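Abietadiene synthase, chloroplastic (Abies grandis, PDB 3S9V) belongs to the terpene synthase family of plant enzymes, mainly helical proteins that here combine a terpene synthase N-terminal domain with a metal-binding domain. Local coordinates at residues 476-481 with 506-511; 483-488 with 526-531; 487-492 with 500-505; 520-525 with 587-592; 581-586 with 604-609. All coordinates share one frame; numbering follows the deposited sequence.

Contact 1: 476-481 with 506-511; sequences SIHQTE and EIYFSP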
# COMPACT_ATOMS: atom_id res chain seq x y z
N SER A 476 19.13 12.02 8.02
CA SER A 476 20.24 12.83 8.49
C SER A 476 20.29 12.78 10.02
O SER A 476 21.34 12.56 10.62
CB SER A 476 20.09 14.27 8.01
OG SER A 476 21.16 15.07 8.49
N ILE A 477 19.13 13.00 10.63
CA ILE A 477 19.00 12.97 12.08
C ILE A 477 19.40 11.59 12.62
O ILE A 477 20.02 11.48 13.68
CB ILE A 477 17.56 13.28 12.50
CG1 ILE A 477 17.23 14.74 12.18
CG2 ILE A 477 17.36 12.96 13.98
CD1 ILE A 477 15.78 15.12 12.44
N HIS A 478 19.06 10.54 11.87
CA HIS A 478 19.37 9.16 12.24
C HIS A 478 20.87 8.86 12.21
O HIS A 478 21.37 8.09 13.03
CB HIS A 478 18.63 8.17 11.32
CG HIS A 478 17.17 8.04 11.62
ND1 HIS A 478 16.31 7.28 10.85
CD2 HIS A 478 16.40 8.57 12.61
CE1 HIS A 478 15.09 7.35 11.36
NE2 HIS A 478 15.12 8.12 12.42
N GLN A 479 21.59 9.47 11.27
CA GLN A 479 23.03 9.28 11.16
C GLN A 479 23.74 9.88 12.36
O GLN A 479 24.78 9.38 12.79
CB GLN A 479 23.55 9.92 9.88
CG GLN A 479 22.94 9.31 8.64
CD GLN A 479 23.34 10.02 7.38
OE1 GLN A 479 23.31 11.24 7.31
NE2 GLN A 479 23.71 9.25 6.36
N THR A 480 23.18 10.95 12.90
CA THR A 480 23.74 11.60 14.08
C THR A 480 23.54 10.65 15.26
O THR A 480 24.51 10.26 15.93
CB THR A 480 23.02 12.92 14.38
OG1 THR A 480 23.25 13.84 13.30
CG2 THR A 480 23.51 13.53 15.68
N GLU A 481 22.29 10.27 15.51
CA GLU A 481 21.96 9.37 16.60
C GLU A 481 22.84 8.12 16.60
O GLU A 481 23.29 7.65 17.65
CB GLU A 481 20.49 8.95 16.52
CG GLU A 481 19.51 10.11 16.68
CD GLU A 481 18.05 9.67 16.60
OE1 GLU A 481 17.16 10.55 16.73
OE2 GLU A 481 17.78 8.47 16.41
N GLU A 506 23.59 -2.45 13.01
CA GLU A 506 22.61 -3.46 12.65
C GLU A 506 21.41 -3.39 13.61
O GLU A 506 20.26 -3.51 13.19
CB GLU A 506 23.28 -4.83 12.72
CG GLU A 506 22.47 -6.02 12.29
CD GLU A 506 23.33 -7.28 12.25
OE1 GLU A 506 24.29 -7.31 11.45
OE2 GLU A 506 23.06 -8.22 13.03
N ILE A 507 21.70 -3.17 14.89
CA ILE A 507 20.66 -3.07 15.91
C ILE A 507 19.91 -1.75 15.88
O ILE A 507 18.70 -1.70 16.14
CB ILE A 507 21.26 -3.28 17.32
CG1 ILE A 507 21.69 -4.74 17.48
CG2 ILE A 507 20.24 -2.90 18.38
CD1 ILE A 507 22.28 -5.05 18.84
N TYR A 508 20.61 -0.66 15.57
CA TYR A 508 19.99 0.65 15.53
C TYR A 508 19.05 0.75 14.33
O TYR A 508 18.09 1.53 14.34
CB TYR A 508 21.05 1.75 15.43
CG TYR A 508 20.45 3.12 15.28
CD1 TYR A 508 19.72 3.70 16.32
CD2 TYR A 508 20.54 3.82 14.08
CE1 TYR A 508 19.09 4.93 16.17
CE2 TYR A 508 19.91 5.05 13.91
CZ TYR A 508 19.19 5.60 14.96
OH TYR A 508 18.54 6.80 14.80
N PHE A 509 19.33 -0.03 13.30
CA PHE A 509 18.51 -0.04 12.10
C PHE A 509 17.06 -0.37 12.42
O PHE A 509 16.14 0.25 11.89
CB PHE A 509 19.04 -1.08 11.11
CG PHE A 509 18.00 -1.57 10.13
CD1 PHE A 509 17.55 -0.74 9.10
CD2 PHE A 509 17.45 -2.84 10.25
CE1 PHE A 509 16.57 -1.18 8.22
CE2 PHE A 509 16.46 -3.28 9.37
CZ PHE A 509 16.02 -2.45 8.35
N SER A 510 16.87 -1.36 13.29
CA SER A 510 15.53 -1.80 13.66
C SER A 510 14.57 -0.70 14.05
O SER A 510 13.64 -0.40 13.30
CB SER A 510 15.62 -2.84 14.78
OG SER A 510 16.27 -4.01 14.32
N PRO A 511 14.76 -0.06 15.21
CA PRO A 511 13.81 1.00 15.55
C PRO A 511 13.80 2.15 14.54
O PRO A 511 12.77 2.77 14.30
CB PRO A 511 14.27 1.44 16.93
CG PRO A 511 15.74 1.27 16.85
CD PRO A 511 15.89 -0.07 16.15
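A hydrogen bond between a buried tyrosine and a carboxylate joins Tyr508 of helix 504-514 to Glu481 of helix 461-491, within the C-terminal helical bundle of the terpene synthase fold. The backbones stay well apart, with the CA atoms of Glu481 and Tyr508 at 9.0 Å, and the tyrosine bridges the distance. Its CG lies anti to the backbone N (chi1 176°), which sends the ring out from its own helix toward the other. Tyr508 OH donates a hydrogen bond to Glu481 OE2, which sits at the ring's edge and in its plane. At 2.4 Å between Tyr508 OH and Glu481 OE2 the bond is modelled very short, and the exact length is doubtful. Carboxylate and phenol planes stand 76° apart. The same OE2 makes a salt bridge with Arg524 of helix 521-541, so one oxygen serves two partners and ties three helices together. Beside this, the ring of Tyr508 packs on Leu482, Leu485 and Leu780. His478 approaches the phenol at about a right angle; its NE2 is bonded to the carbonyl O of Phe516, and the adjoining ring carbon, His478 CD2, comes to 3.5 Å from Tyr508 OH.

Contact 2: 483-488 with 526-531; sequences QDLRRW and VYTKTS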
# COMPACT_ATOMS: atom_id res chain seq x y z
N GLN A 483 25.83 7.79 15.50
CA GLN A 483 27.17 8.14 15.96
C GLN A 483 27.20 8.12 17.48
O GLN A 483 28.09 7.51 18.08
CB GLN A 483 27.57 9.54 15.46
CG GLN A 483 27.84 9.61 13.97
CD GLN A 483 28.89 8.61 13.53
OE1 GLN A 483 28.66 7.40 13.55
NE2 GLN A 483 30.06 9.11 13.14
N ASP A 484 26.23 8.79 18.09
CA ASP A 484 26.18 8.85 19.54
C ASP A 484 25.91 7.51 20.22
O ASP A 484 26.02 7.40 21.44
CB ASP A 484 25.15 9.90 19.98
CG ASP A 484 25.57 11.31 19.60
OD1 ASP A 484 26.68 11.73 19.99
OD2 ASP A 484 24.79 12.00 18.91
N LEU A 485 25.55 6.49 19.44
CA LEU A 485 25.32 5.17 20.02
C LEU A 485 26.62 4.40 19.91
O LEU A 485 26.94 3.56 20.74
CB LEU A 485 24.21 4.41 19.29
CG LEU A 485 22.79 4.72 19.75
CD1 LEU A 485 21.82 4.02 18.85
CD2 LEU A 485 22.59 4.29 21.19
N ARG A 486 27.37 4.70 18.86
CA ARG A 486 28.65 4.06 18.63
C ARG A 486 29.68 4.54 19.65
O ARG A 486 30.62 3.82 19.97
CB ARG A 486 29.14 4.34 17.22
CG ARG A 486 28.47 3.51 16.14
CD ARG A 486 28.87 4.01 14.77
NE ARG A 486 28.35 3.17 13.70
CZ ARG A 486 28.38 3.50 12.41
NH1 ARG A 486 28.90 4.66 12.03
NH2 ARG A 486 27.89 2.67 11.50
N ARG A 487 29.49 5.76 20.15
CA ARG A 487 30.41 6.31 21.14
C ARG A 487 30.07 5.73 22.51
O ARG A 487 30.93 5.60 23.37
CB ARG A 487 30.34 7.83 21.18
CG ARG A 487 30.82 8.49 19.91
CD ARG A 487 30.94 10.00 20.05
NE ARG A 487 31.27 10.61 18.77
CZ ARG A 487 30.42 10.73 17.76
NH1 ARG A 487 29.18 10.28 17.88
NH2 ARG A 487 30.81 11.27 16.61
N TRP A 488 28.79 5.41 22.70
CA TRP A 488 28.32 4.83 23.95
C TRP A 488 28.93 3.43 24.06
O TRP A 488 29.38 3.01 25.12
CB TRP A 488 26.79 4.73 23.96
CG TRP A 488 26.25 3.69 24.91
CD1 TRP A 488 26.16 3.78 26.27
CD2 TRP A 488 25.79 2.38 24.56
NE1 TRP A 488 25.69 2.60 26.79
CE2 TRP A 488 25.45 1.72 25.76
CE3 TRP A 488 25.63 1.69 23.35
CZ2 TRP A 488 24.96 0.41 25.79
CZ3 TRP A 488 25.14 0.38 23.37
CH2 TRP A 488 24.82 -0.25 24.59
N VAL A 526 17.12 4.12 23.68
CA VAL A 526 16.86 3.12 24.69
C VAL A 526 16.50 1.76 24.08
O VAL A 526 16.81 0.73 24.64
CB VAL A 526 15.74 3.56 25.64
CG1 VAL A 526 15.50 2.50 26.70
CG2 VAL A 526 16.12 4.89 26.31
N TYR A 527 15.86 1.79 22.92
CA TYR A 527 15.48 0.56 22.23
C TYR A 527 16.76 -0.14 21.79
O TYR A 527 16.93 -1.35 21.98
CB TYR A 527 14.62 0.91 21.00
CG TYR A 527 13.99 -0.26 20.29
CD1 TYR A 527 14.77 -1.21 19.64
CD2 TYR A 527 12.60 -0.41 20.26
CE1 TYR A 527 14.19 -2.29 18.98
CE2 TYR A 527 12.01 -1.48 19.61
CZ TYR A 527 12.81 -2.42 18.96
OH TYR A 527 12.22 -3.47 18.31
N THR A 528 17.67 0.64 21.22
CA THR A 528 18.94 0.13 20.74
C THR A 528 19.82 -0.43 21.85
O THR A 528 20.38 -1.53 21.71
CB THR A 528 19.70 1.23 20.00
OG1 THR A 528 18.92 1.69 18.89
CG2 THR A 528 21.05 0.72 19.52
N LYS A 529 19.96 0.31 22.95
CA LYS A 529 20.78 -0.15 24.06
C LYS A 529 20.19 -1.41 24.69
O LYS A 529 20.90 -2.37 24.97
CB LYS A 529 20.92 0.95 25.11
CG LYS A 529 21.91 2.04 24.68
CD LYS A 529 21.87 3.24 25.60
CE LYS A 529 22.82 4.32 25.10
NZ LYS A 529 22.71 5.58 25.90
N THR A 530 18.88 -1.40 24.90
CA THR A 530 18.21 -2.54 25.49
C THR A 530 18.31 -3.78 24.60
O THR A 530 18.54 -4.87 25.10
CB THR A 530 16.73 -2.23 25.77
OG1 THR A 530 16.64 -0.97 26.46
CG2 THR A 530 16.12 -3.30 26.64
N SER A 531 18.14 -3.61 23.29
CA SER A 531 18.25 -4.73 22.36
C SER A 531 19.66 -5.29 22.38
O SER A 531 19.87 -6.50 22.42
CB SER A 531 17.90 -4.30 20.94
OG SER A 531 16.57 -3.85 20.84
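One face of the Trp488 indole carries the Lys529 side chain stretched across it, and the carbonyl O of Leu485 lies at the ring's edge, in its plane. The lysine runs from the six-membered to the five-membered ring: Lys529 CG is 3.6 Å from Trp488 CZ2, and Lys529 CE stands 3.4 Å from the centroid of the five-membered ring, a CH-pi contact almost along the normal. Lys529 NZ follows at 4.2 Å from that centroid of Trp488, 22° off the normal, a cation-pi pair. With CG beside its backbone N (chi1 -76°) and an extended chain beyond, the lysine can lie flat on the indole while NZ goes on to a salt bridge with Glu525. Next to the indole, Leu485 fills in with its two methyls: CD1 presses on Thr528 CG2 at a tight 3.5 Å, and Leu485 CD2 reaches Lys529 CE at 3.9 Å. The segments of helices 461-491 and 521-541 run at 35° to each other, their axes 11.2 Å apart; Val504 and Tyr508 of helix 504-514 pack against Leu485, and Trp488 NE1 bonds weakly to Thr582 of helix 570-594.

Contact 3: 487-492 with 500-505; sequences RWWKSS and TRERVT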
# COMPACT_ATOMS: atom_id res chain seq x y z
N ARG A 487 29.49 5.76 20.15
CA ARG A 487 30.41 6.31 21.14
C ARG A 487 30.07 5.73 22.51
O ARG A 487 30.93 5.60 23.37
CB ARG A 487 30.34 7.83 21.18
CG ARG A 487 30.82 8.49 19.91
CD ARG A 487 30.94 10.00 20.05
NE ARG A 487 31.27 10.61 18.77
CZ ARG A 487 30.42 10.73 17.76
NH1 ARG A 487 29.18 10.28 17.88
NH2 ARG A 487 30.81 11.27 16.61
N TRP A 488 28.79 5.41 22.70
CA TRP A 488 28.32 4.83 23.95
C TRP A 488 28.93 3.43 24.06
O TRP A 488 29.38 3.01 25.12
CB TRP A 488 26.79 4.73 23.96
CG TRP A 488 26.25 3.69 24.91
CD1 TRP A 488 26.16 3.78 26.27
CD2 TRP A 488 25.79 2.38 24.56
NE1 TRP A 488 25.69 2.60 26.79
CE2 TRP A 488 25.45 1.72 25.76
CE3 TRP A 488 25.63 1.69 23.35
CZ2 TRP A 488 24.96 0.41 25.79
CZ3 TRP A 488 25.14 0.38 23.37
CH2 TRP A 488 24.82 -0.25 24.59
N TRP A 489 28.95 2.72 22.94
CA TRP A 489 29.50 1.37 22.93
C TRP A 489 30.99 1.35 23.27
O TRP A 489 31.45 0.47 23.98
CB TRP A 489 29.27 0.73 21.56
CG TRP A 489 29.93 -0.59 21.39
CD1 TRP A 489 31.22 -0.81 20.99
CD2 TRP A 489 29.35 -1.89 21.61
NE1 TRP A 489 31.47 -2.16 20.94
CE2 TRP A 489 30.35 -2.85 21.31
CE3 TRP A 489 28.09 -2.33 22.03
CZ2 TRP A 489 30.12 -4.22 21.42
CZ3 TRP A 489 27.86 -3.70 22.13
CH2 TRP A 489 28.87 -4.63 21.83
N LYS A 490 31.74 2.32 22.75
CA LYS A 490 33.17 2.40 23.01
C LYS A 490 33.46 2.88 24.43
O LYS A 490 34.39 2.39 25.07
CB LYS A 490 33.85 3.32 21.99
CG LYS A 490 33.81 2.78 20.57
CD LYS A 490 34.39 3.76 19.57
CE LYS A 490 34.29 3.20 18.15
NZ LYS A 490 34.72 4.18 17.12
N SER A 491 32.66 3.81 24.91
CA SER A 491 32.82 4.36 26.25
C SER A 491 32.48 3.35 27.35
O SER A 491 32.92 3.49 28.49
CB SER A 491 31.95 5.60 26.43
OG SER A 491 32.28 6.61 25.49
N SER A 492 31.68 2.34 27.00
CA SER A 492 31.28 1.32 27.96
C SER A 492 32.29 0.18 27.99
O SER A 492 32.12 -0.80 28.72
CB SER A 492 29.90 0.77 27.61
OG SER A 492 28.90 1.75 27.80
N THR A 500 30.65 -11.88 22.40
CA THR A 500 29.61 -11.29 21.57
C THR A 500 30.18 -10.32 20.54
O THR A 500 31.06 -9.50 20.84
CB THR A 500 28.56 -10.55 22.44
OG1 THR A 500 27.48 -10.10 21.61
CG2 THR A 500 29.18 -9.36 23.16
N ARG A 501 29.67 -10.42 19.31
CA ARG A 501 30.10 -9.57 18.21
C ARG A 501 29.37 -8.23 18.18
O ARG A 501 28.14 -8.18 18.15
CB ARG A 501 29.87 -10.30 16.88
CG ARG A 501 28.50 -10.96 16.77
CD ARG A 501 28.02 -10.99 15.34
NE ARG A 501 27.89 -9.64 14.79
CZ ARG A 501 27.31 -9.35 13.63
NH1 ARG A 501 26.80 -10.32 12.88
NH2 ARG A 501 27.23 -8.09 13.23
N GLU A 502 30.14 -7.15 18.20
CA GLU A 502 29.61 -5.79 18.18
C GLU A 502 28.75 -5.59 16.92
O GLU A 502 29.10 -6.08 15.85
CB GLU A 502 30.76 -4.78 18.20
CG GLU A 502 30.35 -3.32 18.17
CD GLU A 502 30.02 -2.81 16.78
OE1 GLU A 502 29.55 -1.66 16.67
OE2 GLU A 502 30.25 -3.55 15.80
N ARG A 503 27.64 -4.87 17.06
CA ARG A 503 26.74 -4.62 15.94
C ARG A 503 25.68 -3.55 16.22
O ARG A 503 24.49 -3.75 15.97
CB ARG A 503 26.05 -5.92 15.53
CG ARG A 503 25.57 -6.76 16.69
CD ARG A 503 25.08 -8.12 16.21
NE ARG A 503 25.01 -9.09 17.30
CZ ARG A 503 24.81 -10.39 17.12
NH1 ARG A 503 24.67 -10.89 15.90
NH2 ARG A 503 24.78 -11.21 18.17
N VAL A 504 26.14 -2.40 16.72
CA VAL A 504 25.25 -1.29 17.05
C VAL A 504 24.45 -0.80 15.84
O VAL A 504 23.27 -0.51 15.96
CB VAL A 504 26.05 -0.09 17.63
CG1 VAL A 504 25.12 1.09 17.87
CG2 VAL A 504 26.72 -0.50 18.92
N THR A 505 25.10 -0.72 14.69
CA THR A 505 24.46 -0.26 13.46
C THR A 505 23.30 -1.16 13.07
O THR A 505 22.19 -0.70 12.82
CB THR A 505 25.45 -0.24 12.28
OG1 THR A 505 26.55 0.63 12.58
CG2 THR A 505 24.76 0.24 11.02
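Trp489 and Val504 form the buried half of this contact, while Glu502 lies at its exposed margin. On the inner side Val504 CG2 packs obliquely where the ring joins CB, 3.9 Å from both CE3 and CB of Trp489, and Asn532 of helix 521-541 touches both residues. The Trp489 ring is directed here by a CG anti to the backbone N (chi1 173°). Toward solvent the aliphatic part of Glu502 lies over one indole face; it is modelled closer than carbons can sit, so the general placement alone is reliable. Its chain is bent at chi2 (-81°), which brings the carboxylate back toward its own backbone, where Glu502 OE1 accepts a weak bond from Val504 N at 3.5 Å; the carboxylate plane stands 77° from the indole. The contact closes the short connection between helices 461-491 and 504-514. In that connection Thr500 OG1 bonds to Asp539 OD2, part of the DDxxD sequence characteristic of metal-dependent terpene synthases.

Contact 4: 520-525 with 587-592; sequences FSKCRE and AKEGRE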
# COMPACT_ATOMS: atom_id res chain seq x y z
N PHE A 520 10.92 10.76 18.51
CA PHE A 520 11.19 9.51 19.20
C PHE A 520 12.68 9.14 19.23
O PHE A 520 13.03 7.96 19.21
CB PHE A 520 10.39 8.38 18.55
CG PHE A 520 8.90 8.62 18.51
CD1 PHE A 520 8.17 8.77 19.68
CD2 PHE A 520 8.22 8.69 17.29
CE1 PHE A 520 6.77 8.98 19.65
CE2 PHE A 520 6.83 8.91 17.24
CZ PHE A 520 6.11 9.05 18.42
N SER A 521 13.55 10.14 19.29
CA SER A 521 14.98 9.89 19.32
C SER A 521 15.39 9.13 20.59
O SER A 521 16.21 8.21 20.53
CB SER A 521 15.74 11.22 19.24
OG SER A 521 15.24 12.16 20.18
N LYS A 522 14.81 9.51 21.72
CA LYS A 522 15.12 8.88 23.00
C LYS A 522 14.65 7.43 23.03
O LYS A 522 15.35 6.56 23.54
CB LYS A 522 14.48 9.65 24.15
CG LYS A 522 15.09 9.34 25.50
CD LYS A 522 16.56 9.73 25.48
CE LYS A 522 17.27 9.31 26.75
NZ LYS A 522 18.73 9.64 26.69
N CYS A 523 13.46 7.18 22.49
CA CYS A 523 12.92 5.83 22.45
C CYS A 523 13.83 4.97 21.58
O CYS A 523 14.07 3.80 21.88
CB CYS A 523 11.50 5.83 21.88
SG CYS A 523 10.65 4.21 21.89
N ARG A 524 14.35 5.54 20.49
CA ARG A 524 15.24 4.81 19.60
C ARG A 524 16.54 4.42 20.31
O ARG A 524 17.06 3.30 20.15
CB ARG A 524 15.59 5.66 18.37
CG ARG A 524 14.50 5.76 17.33
CD ARG A 524 15.08 6.26 16.02
NE ARG A 524 15.36 7.70 16.05
CZ ARG A 524 14.42 8.64 15.99
NH1 ARG A 524 13.13 8.30 15.90
NH2 ARG A 524 14.76 9.92 16.02
N GLU A 525 17.06 5.36 21.10
CA GLU A 525 18.30 5.15 21.83
C GLU A 525 18.14 4.01 22.83
O GLU A 525 18.91 3.05 22.83
CB GLU A 525 18.70 6.43 22.58
CG GLU A 525 20.01 6.34 23.36
CD GLU A 525 20.09 7.39 24.47
OE1 GLU A 525 19.85 8.58 24.18
OE2 GLU A 525 20.39 7.01 25.62
N ALA A 587 17.12 4.43 34.03
CA ALA A 587 16.20 4.51 35.16
C ALA A 587 15.97 5.97 35.56
O ALA A 587 14.85 6.38 35.84
CB ALA A 587 16.76 3.71 36.34
N LYS A 588 17.05 6.73 35.60
CA LYS A 588 17.01 8.14 35.97
C LYS A 588 16.18 8.94 34.97
O LYS A 588 15.25 9.65 35.36
CB LYS A 588 18.45 8.68 36.02
CG LYS A 588 18.58 10.16 36.32
CD LYS A 588 20.04 10.57 36.29
CE LYS A 588 20.23 12.06 36.46
NZ LYS A 588 21.66 12.45 36.32
N GLU A 589 16.50 8.82 33.69
CA GLU A 589 15.76 9.53 32.66
C GLU A 589 14.31 9.04 32.63
O GLU A 589 13.39 9.81 32.36
CB GLU A 589 16.40 9.32 31.30
CG GLU A 589 17.75 9.98 31.14
CD GLU A 589 18.25 9.93 29.71
OE1 GLU A 589 18.50 8.81 29.20
OE2 GLU A 589 18.38 11.01 29.08
N GLY A 590 14.13 7.75 32.90
CA GLY A 590 12.79 7.19 32.91
C GLY A 590 11.97 7.72 34.07
O GLY A 590 10.77 7.97 33.94
N ARG A 591 12.62 7.90 35.22
CA ARG A 591 11.93 8.43 36.39
C ARG A 591 11.45 9.86 36.13
O ARG A 591 10.38 10.27 36.59
CB ARG A 591 12.84 8.40 37.62
CG ARG A 591 12.23 9.05 38.84
CD ARG A 591 13.08 8.87 40.10
NE ARG A 591 14.42 9.45 39.99
CZ ARG A 591 15.51 8.78 39.64
NH1 ARG A 591 16.68 9.40 39.58
NH2 ARG A 591 15.43 7.48 39.35
N GLU A 592 12.25 10.61 35.39
CA GLU A 592 11.91 12.00 35.09
C GLU A 592 10.79 12.13 34.06
O GLU A 592 10.01 13.08 34.11
CB GLU A 592 13.16 12.73 34.62
CG GLU A 592 14.27 12.71 35.66
CD GLU A 592 15.61 13.13 35.12
OE1 GLU A 592 16.62 13.00 35.86
OE2 GLU A 592 15.67 13.60 33.96
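A salt-bridge network at the surface of the terpene synthase helical bundle links Lys522, in the first turn of helix 521-541, with Glu589 of helix 570-594, and Glu525 completes it from the lysine's own helix. With CA of Lys522 and CA of Glu589 9.7 Å apart, long side chains meeting at about a right angle do the joining. Lys522 bends at chi2 (61°), which carries its ammonium between the two carboxylates. Lys522 NZ bonds to Glu589 OE2 at 2.8 Å, on the syn lone pair; a second, weak bond to Glu589 OE1 is doubtful, since that oxygen crowds its neighbours in the model. Glu525 is itself shared, as its OE2 makes a salt bridge with Lys529 one turn further on; the two lysines near it would be expected to favour its charged form, offsetting the nearby carboxylate of Glu589. Glu525 OE1 takes a bond from Lys522 NZ at 2.9 Å, on the syn side and 29° out of the carboxylate plane.

Contact 5: 581-586 with 604-609; sequences NTFNDI and NVWKVQ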
# COMPACT_ATOMS: atom_id res chain seq x y z
N ASN A 581 25.51 0.35 34.87
CA ASN A 581 25.70 1.76 34.56
C ASN A 581 24.68 2.24 33.52
O ASN A 581 24.11 3.32 33.64
CB ASN A 581 27.12 2.03 34.06
CG ASN A 581 28.17 1.78 35.13
OD1 ASN A 581 27.89 1.89 36.32
ND2 ASN A 581 29.39 1.45 34.70
N THR A 582 24.46 1.42 32.50
CA THR A 582 23.52 1.78 31.46
C THR A 582 22.11 1.92 32.01
O THR A 582 21.44 2.92 31.75
CB THR A 582 23.51 0.74 30.33
OG1 THR A 582 24.75 0.80 29.62
CG2 THR A 582 22.37 1.00 29.38
N PHE A 583 21.64 0.95 32.78
CA PHE A 583 20.29 1.05 33.28
C PHE A 583 20.02 2.01 34.43
O PHE A 583 18.86 2.38 34.65
CB PHE A 583 19.71 -0.33 33.55
CG PHE A 583 19.39 -1.08 32.29
CD1 PHE A 583 20.32 -1.92 31.70
CD2 PHE A 583 18.17 -0.86 31.64
CE1 PHE A 583 20.06 -2.54 30.48
CE2 PHE A 583 17.90 -1.46 30.41
CZ PHE A 583 18.84 -2.31 29.83
N ASN A 584 21.05 2.41 35.16
CA ASN A 584 20.83 3.38 36.23
C ASN A 584 20.53 4.68 35.49
O ASN A 584 19.75 5.52 35.95
CB ASN A 584 22.07 3.56 37.10
CG ASN A 584 22.11 2.61 38.27
OD1 ASN A 584 21.07 2.20 38.80
ND2 ASN A 584 23.31 2.26 38.70
N ASP A 585 21.16 4.82 34.32
CA ASP A 585 20.99 5.98 33.46
C ASP A 585 19.56 5.99 32.93
O ASP A 585 18.82 6.97 33.11
CB ASP A 585 21.99 5.91 32.30
CG ASP A 585 21.86 7.07 31.33
OD1 ASP A 585 22.64 7.12 30.35
OD2 ASP A 585 20.98 7.94 31.54
N ILE A 586 19.17 4.90 32.26
CA ILE A 586 17.82 4.75 31.71
C ILE A 586 16.78 4.88 32.83
O ILE A 586 15.69 5.39 32.61
CB ILE A 586 17.69 3.38 31.00
CG1 ILE A 586 18.42 3.44 29.66
CG2 ILE A 586 16.22 3.00 30.81
CD1 ILE A 586 18.47 2.12 28.92
N ASN A 604 12.03 -5.80 37.30
CA ASN A 604 11.07 -6.87 37.10
C ASN A 604 11.07 -7.30 35.63
O ASN A 604 11.00 -8.50 35.33
CB ASN A 604 9.67 -6.41 37.53
CG ASN A 604 8.68 -7.54 37.58
OD1 ASN A 604 7.69 -7.55 36.85
ND2 ASN A 604 8.93 -8.51 38.45
N VAL A 605 11.17 -6.34 34.72
CA VAL A 605 11.21 -6.68 33.30
C VAL A 605 12.37 -7.63 33.09
O VAL A 605 12.20 -8.70 32.48
CB VAL A 605 11.42 -5.43 32.41
CG1 VAL A 605 11.70 -5.86 30.96
CG2 VAL A 605 10.20 -4.53 32.48
N TRP A 606 13.54 -7.26 33.60
CA TRP A 606 14.74 -8.08 33.47
C TRP A 606 14.68 -9.38 34.27
O TRP A 606 15.23 -10.41 33.86
CB TRP A 606 16.00 -7.28 33.85
CG TRP A 606 16.49 -6.39 32.73
CD1 TRP A 606 16.40 -5.03 32.66
CD2 TRP A 606 17.05 -6.82 31.49
NE1 TRP A 606 16.87 -4.59 31.45
CE2 TRP A 606 17.28 -5.67 30.71
CE3 TRP A 606 17.39 -8.08 30.95
CZ2 TRP A 606 17.82 -5.72 29.41
CZ3 TRP A 606 17.93 -8.14 29.66
CH2 TRP A 606 18.14 -6.96 28.91
N LYS A 607 14.02 -9.35 35.42
CA LYS A 607 13.88 -10.53 36.26
C LYS A 607 13.32 -11.68 35.44
O LYS A 607 13.89 -12.77 35.41
CB LYS A 607 12.95 -10.25 37.45
CG LYS A 607 12.54 -11.48 38.25
CD LYS A 607 11.51 -11.13 39.31
CE LYS A 607 10.94 -12.37 39.99
NZ LYS A 607 12.00 -13.19 40.65
N VAL A 608 12.21 -11.43 34.75
CA VAL A 608 11.57 -12.46 33.94
C VAL A 608 12.42 -12.87 32.75
O VAL A 608 12.45 -14.04 32.37
CB VAL A 608 10.17 -11.99 33.45
CG1 VAL A 608 9.53 -13.03 32.54
CG2 VAL A 608 9.27 -11.73 34.67
N GLN A 609 13.13 -11.91 32.17
CA GLN A 609 13.99 -12.18 31.02
C GLN A 609 15.15 -13.11 31.40
O GLN A 609 15.43 -14.09 30.69
CB GLN A 609 14.56 -10.88 30.46
CG GLN A 609 15.34 -11.07 29.17
CD GLN A 609 14.46 -11.60 28.06
OE1 GLN A 609 13.44 -10.99 27.72
NE2 GLN A 609 14.83 -12.74 27.49
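Phe583 and Trp606 mark the closest backbone approach of these segments, yet their CA atoms are still 10.7 Å apart, so helices 570-594 and 599-621 of the terpene synthase bundle meet here through two rings. CG lies anti to the carbonyl carbon in both (chi1 -73° in Phe583, -81° in Trp606), turning each ring toward the other helix. The pair is a T-shaped (edge-to-face) stack: the edge of Trp606 points at the face of Phe583, with planes 76° apart and centroids of phenyl and five-membered indole ring 4.7 Å apart. Trp606 NE1 leads, 3.4 Å from Phe583 CZ, over the rim of the phenyl ring. Trp606 CZ2 supports it from the benzo side, 3.6 Å from Phe583 CZ. Phe579, a turn before Phe583, meets both rings, edge-to-face in the case of Trp606, and Ile647 of helix 641-648 touches both as well. The phenyl is flanked on its opposite face by a methyl of its chain neighbour, Thr582 CG2, 4.2 Å above the ring plane.

Contact 2 lies among the others: its centre is about 7 Å from that of contact 3, about 9 Å from that of contact 1, about 12 Å from that of contact 4 and about 15 Å from that of contact 5. Contacts 1, 2 and 3 all use helix 461-491, contacts 2 and 4 share helix 521-541, and contacts 4 and 5 share helix 570-594. Arg524 of the 520-525 segment joins contact 4 to contact 1. Contacts 2 and 5 pack directly, Val526 CG1 lying 3.7 Å from Ile586 CD1, whereas contacts 1 and 5, about 22 Å apart between centres, do not touch. Helix 521-541 runs on past contact 2 to the DDxxD sequence, which in this family belongs to the metal site.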